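PDB 5G2F: type-iv like pilin ttha1222 from Thermus thermophilus, which is a type IV-like competence pilin whose precise role is unknown but which probably takes part in DNA uptake during natural transformation. Local coordinates for residues L16-Q21 with C50-L55. Sequence-based numbering, arbitrary orientation.
Sequences LALEAQ and CTITYL
Leu-18 carries the whole of the helix side of this contact, its two methyls meeting different residues of strand 47-54. CD1 runs tip to tip into Ile-52, touching both of that residue's branches: it lies 4.0 Å from Ile-52 CD1, with Ile-52 CG2 equally close. The second methyl, Leu-18 CD2, stops 3.6 Å from Tyr-54 OH, so the tyrosine touches the leucine through its hydroxyl oxygen. In Leu-18, CG sits beside the backbone N and opposite the carbonyl carbon (chi1 -74°), and the fork extends toward the strand. Tyr-54 starts less directly; the length of its side chain brings the hydroxyl up to the CD2 methyl from the opposite direction. That hydroxyl is hydrogen-bonded to the carbonyl oxygen of Leu-33, which satisfies its polar end and lets it lie against a methyl.

Around these three side chains, Tyr-60 of the adjoining strand 60-66 touches both Leu-18 and Ile-52, while Val-14, one turn back on the helix, and Phe-40 also pack on Ile-52. Just beyond, Gln-21 folds back so that NE2 donates to Ala-17 O at 3.0 Å, the N-H...O angle being 159°. The oxygen lies almost in the amide plane, whereas the donor stands 35° out of the carbonyl plane. The same NE2 bonds Ala-6 O of the second subunit. Two residues before Ile-52, the Cys-50 to Cys-36 disulfide ties the preceding loop to strand 47-54, an outermost strand within this chain.

This is helix-on-sheet packing in the soluble part of the pilin, without the full-length protein's N-terminal segment: the C-terminal part of helix 3-19 rests against the first strand of the antiparallel sheet. No hydrogen bond crosses it; methyls meet methyls, and one methyl meets a hydroxyl already satisfied by Leu-33 O.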
loop_
_atom_site.group_PDB
_atom_site.type_symbol
_atom_site.label_atom_id
_atom_site.label_comp_id
_atom_site.label_asym_id
_atom_site.label_seq_id
_atom_site.Cartn_x
_atom_site.Cartn_y
_atom_site.Cartn_z
ATOM N N LEU A 16 2.523 -15.151 -1.620
ATOM C CA LEU A 16 3.631 -15.637 -0.759
ATOM C C LEU A 16 4.133 -14.560 0.200
ATOM O O LEU A 16 4.344 -14.819 1.378
ATOM C CB LEU A 16 4.808 -16.142 -1.575
ATOM C CG LEU A 16 4.583 -17.477 -2.276
ATOM C CD1 LEU A 16 5.637 -17.699 -3.352
ATOM C CD2 LEU A 16 4.590 -18.623 -1.274
ATOM N N ALA A 17 4.233 -13.339 -0.293
ATOM C CA ALA A 17 4.613 -12.222 0.572
ATOM C C ALA A 17 3.593 -11.942 1.686
ATOM O O ALA A 17 3.959 -11.681 2.849
ATOM C CB ALA A 17 4.842 -10.969 -0.269
ATOM N N LEU A 18 2.311 -11.993 1.350
ATOM C CA LEU A 18 1.268 -11.797 2.332
ATOM C C LEU A 18 1.269 -12.917 3.411
ATOM O O LEU A 18 1.088 -12.665 4.600
ATOM C CB LEU A 18 -0.120 -11.737 1.627
ATOM C CG LEU A 18 -0.428 -10.469 0.866
ATOM C CD1 LEU A 18 -1.756 -10.564 0.153
ATOM C CD2 LEU A 18 -0.461 -9.224 1.769
ATOM N N GLU A 19 1.463 -14.153 2.978
ATOM C CA GLU A 19 1.571 -15.277 3.894
ATOM C C GLU A 19 2.654 -15.041 4.951
ATOM O O GLU A 19 2.466 -15.377 6.137
ATOM C CB GLU A 19 1.816 -16.588 3.137
ATOM C CG GLU A 19 0.651 -17.074 2.259
ATOM C CD GLU A 19 -0.653 -17.295 3.010
ATOM O OE1 GLU A 19 -0.655 -18.032 4.041
ATOM O OE2 GLU A 19 -1.656 -16.685 2.579
ATOM N N ALA A 20 3.748 -14.443 4.523
ATOM C CA ALA A 20 4.882 -14.161 5.423
ATOM C C ALA A 20 4.576 -13.139 6.491
ATOM O O ALA A 20 5.352 -12.978 7.417
ATOM C CB ALA A 20 6.075 -13.714 4.607
ATOM N N GLN A 21 3.486 -12.398 6.340
ATOM C CA GLN A 21 3.127 -11.395 7.327
ATOM C C GLN A 21 2.104 -11.893 8.324
ATOM O O GLN A 21 1.706 -11.138 9.185
ATOM C CB GLN A 21 2.435 -10.213 6.669
ATOM C CG GLN A 21 2.965 -9.770 5.323
ATOM C CD GLN A 21 4.301 -9.109 5.409
ATOM O OE1 GLN A 21 4.465 -8.186 6.190
ATOM N NE2 GLN A 21 5.247 -9.516 4.540
ATOM N N CYS A 50 -3.693 -3.901 -9.558
ATOM C CA CYS A 50 -3.505 -4.966 -8.594
ATOM C C CYS A 50 -4.064 -4.558 -7.241
ATOM O O CYS A 50 -3.564 -3.629 -6.613
ATOM C CB CYS A 50 -2.026 -5.340 -8.498
ATOM S SG CYS A 50 -1.642 -6.954 -7.742
ATOM N N THR A 51 -5.093 -5.255 -6.778
ATOM C CA THR A 51 -5.745 -4.901 -5.524
ATOM C C THR A 51 -5.849 -6.131 -4.636
ATOM O O THR A 51 -6.002 -7.262 -5.145
ATOM C CB THR A 51 -7.184 -4.352 -5.723
ATOM O OG1 THR A 51 -7.976 -5.354 -6.330
ATOM C CG2 THR A 51 -7.200 -3.173 -6.616
ATOM N N ILE A 52 -5.786 -5.902 -3.335
ATOM C CA ILE A 52 -5.934 -6.982 -2.368
ATOM C C ILE A 52 -7.155 -6.660 -1.543
ATOM O O ILE A 52 -7.258 -5.548 -1.009
ATOM C CB ILE A 52 -4.706 -7.103 -1.443
ATOM C CG1 ILE A 52 -3.437 -7.283 -2.277
ATOM C CG2 ILE A 52 -4.927 -8.247 -0.445
ATOM C CD1 ILE A 52 -2.134 -6.993 -1.503
ATOM N N THR A 53 -8.075 -7.600 -1.469
ATOM C CA THR A 53 -9.269 -7.476 -0.680
ATOM C C THR A 53 -9.204 -8.463 0.483
ATOM O O THR A 53 -9.044 -9.683 0.269
ATOM C CB THR A 53 -10.507 -7.773 -1.551
ATOM O OG1 THR A 53 -10.568 -6.830 -2.631
ATOM C CG2 THR A 53 -11.828 -7.679 -0.743
ATOM N N TYR A 54 -9.413 -7.969 1.708
ATOM C CA TYR A 54 -9.473 -8.858 2.870
ATOM C C TYR A 54 -10.926 -9.158 3.241
ATOM O O TYR A 54 -11.704 -8.237 3.504
ATOM C CB TYR A 54 -8.689 -8.238 4.048
ATOM C CG TYR A 54 -7.260 -7.919 3.691
ATOM C CD1 TYR A 54 -6.901 -6.709 3.030
ATOM C CD2 TYR A 54 -6.267 -8.844 3.903
ATOM C CE1 TYR A 54 -5.586 -6.441 2.659
ATOM C CE2 TYR A 54 -4.955 -8.587 3.554
ATOM C CZ TYR A 54 -4.604 -7.393 2.937
ATOM O OH TYR A 54 -3.303 -7.160 2.562
ATOM N N LEU A 55 -11.300 -10.448 3.204
ATOM C CA LEU A 55 -12.641 -10.883 3.476
ATOM C C LEU A 55 -12.867 -11.056 4.955
ATOM O O LEU A 55 -14.005 -11.080 5.413
ATOM C CB LEU A 55 -12.936 -12.220 2.768
ATOM C CG LEU A 55 -12.779 -12.149 1.243
ATOM C CD1 LEU A 55 -12.898 -13.555 0.671
ATOM C CD2 LEU A 55 -13.751 -11.189 0.601
#